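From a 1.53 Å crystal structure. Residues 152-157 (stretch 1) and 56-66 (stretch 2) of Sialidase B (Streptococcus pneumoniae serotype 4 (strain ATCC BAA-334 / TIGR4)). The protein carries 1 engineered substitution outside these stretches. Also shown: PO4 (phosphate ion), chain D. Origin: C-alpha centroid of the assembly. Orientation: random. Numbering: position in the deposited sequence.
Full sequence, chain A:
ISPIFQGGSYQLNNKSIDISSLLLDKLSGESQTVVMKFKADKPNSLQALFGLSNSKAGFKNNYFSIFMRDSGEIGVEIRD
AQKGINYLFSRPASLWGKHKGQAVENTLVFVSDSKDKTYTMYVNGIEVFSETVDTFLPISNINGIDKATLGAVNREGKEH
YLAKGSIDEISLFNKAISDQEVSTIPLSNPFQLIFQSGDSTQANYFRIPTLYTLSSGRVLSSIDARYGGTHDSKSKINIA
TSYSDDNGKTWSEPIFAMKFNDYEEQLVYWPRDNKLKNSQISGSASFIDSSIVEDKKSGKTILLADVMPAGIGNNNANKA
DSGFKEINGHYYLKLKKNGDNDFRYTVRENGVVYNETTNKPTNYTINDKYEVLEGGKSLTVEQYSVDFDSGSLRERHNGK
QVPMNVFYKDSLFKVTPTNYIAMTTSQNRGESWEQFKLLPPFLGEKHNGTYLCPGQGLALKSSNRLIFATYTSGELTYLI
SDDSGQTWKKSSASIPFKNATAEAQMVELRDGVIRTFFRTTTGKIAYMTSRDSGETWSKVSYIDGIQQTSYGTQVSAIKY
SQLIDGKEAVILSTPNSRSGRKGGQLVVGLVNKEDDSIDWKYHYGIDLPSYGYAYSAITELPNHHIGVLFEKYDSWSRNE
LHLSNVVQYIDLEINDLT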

# COMPACT_ATOMS: atom_id res chain seq x y z
N ALA A 152 -8.42 -24.83 21.06
CA ALA A 152 -9.80 -24.63 21.51
C ALA A 152 -9.82 -23.79 22.78
O ALA A 152 -8.77 -23.54 23.38
CB ALA A 152 -10.48 -25.97 21.77
N VAL A 153 -11.02 -23.38 23.20
CA VAL A 153 -11.23 -22.81 24.53
C VAL A 153 -12.26 -23.69 25.25
O VAL A 153 -13.31 -24.00 24.68
CB VAL A 153 -11.76 -21.35 24.48
CG1 VAL A 153 -11.96 -20.80 25.88
CG2 VAL A 153 -10.80 -20.46 23.71
N ASN A 154 -11.95 -24.10 26.48
CA ASN A 154 -12.87 -24.93 27.25
C ASN A 154 -13.83 -24.06 28.05
O ASN A 154 -13.43 -23.40 29.01
CB ASN A 154 -12.08 -25.87 28.17
CG ASN A 154 -12.97 -26.86 28.90
OD1 ASN A 154 -14.07 -26.53 29.32
ND2 ASN A 154 -12.49 -28.09 29.06
N ARG A 155 -15.10 -24.08 27.66
CA ARG A 155 -16.14 -23.31 28.34
C ARG A 155 -17.24 -24.24 28.81
O ARG A 155 -17.81 -24.98 28.02
CB ARG A 155 -16.69 -22.23 27.41
CG ARG A 155 -15.61 -21.37 26.75
CD ARG A 155 -16.20 -20.46 25.67
NE ARG A 155 -16.98 -19.36 26.24
CZ ARG A 155 -17.85 -18.62 25.56
NH1 ARG A 155 -18.08 -18.87 24.28
NH2 ARG A 155 -18.50 -17.63 26.16
N GLU A 156 -17.52 -24.22 30.12
CA GLU A 156 -18.50 -25.13 30.73
C GLU A 156 -18.22 -26.59 30.38
O GLU A 156 -19.15 -27.39 30.18
CB GLU A 156 -19.93 -24.71 30.38
CG GLU A 156 -20.25 -23.26 30.76
CD GLU A 156 -21.73 -22.96 30.76
OE1 GLU A 156 -22.38 -23.16 29.71
OE2 GLU A 156 -22.25 -22.52 31.81
N GLY A 157 -16.94 -26.94 30.30
CA GLY A 157 -16.54 -28.31 30.04
C GLY A 157 -16.65 -28.74 28.59
O GLY A 157 -16.50 -29.92 28.28
P PO4 D . -19.35 -15.64 23.25
O1 PO4 D . -19.82 -17.03 22.92
O2 PO4 D . -19.39 -15.41 24.75
O3 PO4 D . -17.92 -15.50 22.76
O4 PO4 D . -20.23 -14.64 22.54
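Stretch 2 (56-66) KAGFKNNYFSI

Stretch 2 runs counter to stretch 1: the axes of strands 153-155 and 63-66 make a signed crossing angle of -154° and approach to 8.4 Å, too far for backbone pairing, so side chains and turns carry the contact. It opens with a type II turn from Lys 56 to Phe 59, closed by Phe 59 N to Lys 56 O at 3.1 Å. Lys 56 O also accepts from water 1 (2.6 Å), which in turn accepts from Glu 156 N (2.8 Å). The CA of Ala 57 lies 4.5 Å from that of Glu 156. Gly 58, at phi/psi 91/-7, sends its N to Glu 156 OE2 at 2.9 Å and 176°, a nearly linear hydrogen bond. A type I turn follows from Phe 59 to Asn 62. Within it, Lys 60 sets CB 3.7 Å from Glu 156 CG, while Lys 60 O receives both Arg 155 NE (2.8 Å, 156°) and Arg 155 NH2 (3.1 Å, 139°). Asn 61 OD1 takes a weak bond from Arg 155 NH2 (3.0 Å, 120°), near the guanidinium plane. In the extended strand, Tyr 63, chi1 p, places CE1 over one guanidinium face, 3.4 Å from Arg 155 NE, and CD2 3.9 Å from Val 153 CG1. Phe 64 points away; Ser 65 returns, its CB 3.7 Å from Val 153 CG2.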

# COMPACT_ATOMS: atom_id res chain seq x y z
N LYS A 56 -15.73 -24.13 34.43
CA LYS A 56 -16.89 -24.57 35.22
C LYS A 56 -18.21 -24.04 34.70
O LYS A 56 -18.28 -22.96 34.09
CB LYS A 56 -16.71 -24.18 36.69
CG LYS A 56 -15.52 -24.86 37.35
CD LYS A 56 -15.44 -24.51 38.81
CE LYS A 56 -14.36 -25.32 39.51
NZ LYS A 56 -14.59 -25.38 40.99
N ALA A 57 -19.28 -24.80 34.93
CA ALA A 57 -20.62 -24.35 34.59
C ALA A 57 -20.87 -23.01 35.28
O ALA A 57 -20.50 -22.83 36.43
CB ALA A 57 -21.65 -25.38 35.03
N GLY A 58 -21.48 -22.07 34.56
CA GLY A 58 -21.77 -20.76 35.11
C GLY A 58 -20.68 -19.72 34.89
O GLY A 58 -20.86 -18.55 35.22
N PHE A 59 -19.53 -20.14 34.35
CA PHE A 59 -18.40 -19.23 34.17
C PHE A 59 -17.89 -19.18 32.73
O PHE A 59 -16.68 -19.06 32.50
CB PHE A 59 -17.26 -19.59 35.13
CG PHE A 59 -17.61 -19.41 36.58
CD1 PHE A 59 -17.39 -18.19 37.21
CD2 PHE A 59 -18.18 -20.44 37.31
CE1 PHE A 59 -17.72 -18.00 38.54
CE2 PHE A 59 -18.51 -20.27 38.65
CZ PHE A 59 -18.28 -19.05 39.26
N LYS A 60 -18.81 -19.27 31.77
CA LYS A 60 -18.40 -19.40 30.38
C LYS A 60 -17.75 -18.13 29.84
O LYS A 60 -17.08 -18.18 28.81
CB LYS A 60 -19.57 -19.82 29.49
CG LYS A 60 -20.51 -18.71 29.12
CD LYS A 60 -21.57 -19.21 28.16
CE LYS A 60 -22.31 -18.05 27.51
NZ LYS A 60 -22.62 -16.99 28.50
N ASN A 61 -17.94 -17.00 30.52
CA ASN A 61 -17.32 -15.74 30.10
C ASN A 61 -16.10 -15.37 30.92
O ASN A 61 -15.77 -14.20 31.09
CB ASN A 61 -18.36 -14.61 30.11
CG ASN A 61 -19.48 -14.85 29.13
OD1 ASN A 61 -19.31 -15.58 28.15
ND2 ASN A 61 -20.64 -14.26 29.41
N ASN A 62 -15.43 -16.39 31.46
CA ASN A 62 -14.20 -16.19 32.19
C ASN A 62 -13.08 -16.91 31.46
O ASN A 62 -12.80 -18.08 31.76
CB ASN A 62 -14.30 -16.74 33.61
CG ASN A 62 -15.04 -15.81 34.56
OD1 ASN A 62 -15.95 -15.08 34.16
ND2 ASN A 62 -14.64 -15.84 35.83
N TYR A 63 -12.45 -16.23 30.50
CA TYR A 63 -11.36 -16.84 29.75
C TYR A 63 -10.50 -15.84 29.02
O TYR A 63 -10.91 -14.70 28.78
CB TYR A 63 -11.86 -17.89 28.75
CG TYR A 63 -12.69 -17.34 27.61
CD1 TYR A 63 -14.07 -17.22 27.73
CD2 TYR A 63 -12.11 -16.96 26.41
CE1 TYR A 63 -14.83 -16.75 26.70
CE2 TYR A 63 -12.88 -16.47 25.36
CZ TYR A 63 -14.24 -16.37 25.52
OH TYR A 63 -15.03 -15.88 24.50
N PHE A 64 -9.30 -16.30 28.69
CA PHE A 64 -8.38 -15.62 27.80
C PHE A 64 -8.19 -16.50 26.58
O PHE A 64 -8.08 -17.72 26.70
CB PHE A 64 -7.04 -15.42 28.48
CG PHE A 64 -5.93 -15.02 27.54
CD1 PHE A 64 -5.93 -13.77 26.94
CD2 PHE A 64 -4.89 -15.89 27.25
CE1 PHE A 64 -4.91 -13.38 26.08
CE2 PHE A 64 -3.86 -15.52 26.39
CZ PHE A 64 -3.88 -14.27 25.80
N SER A 65 -8.15 -15.89 25.41
CA SER A 65 -7.90 -16.67 24.20
C SER A 65 -7.07 -15.87 23.22
O SER A 65 -7.17 -14.64 23.18
CB SER A 65 -9.21 -17.08 23.55
OG SER A 65 -9.84 -15.97 22.92
N ILE A 66 -6.23 -16.58 22.47
CA ILE A 66 -5.61 -16.04 21.26
C ILE A 66 -6.31 -16.73 20.09
O ILE A 66 -6.27 -17.95 19.98
CB ILE A 66 -4.10 -16.32 21.22
CG1 ILE A 66 -3.39 -15.60 22.37
CG2 ILE A 66 -3.52 -15.88 19.88
CD1 ILE A 66 -1.95 -16.11 22.62
O HOH W 1 -16.95 -22.22 31.94
O HOH W 2 -21.73 -19.75 32.05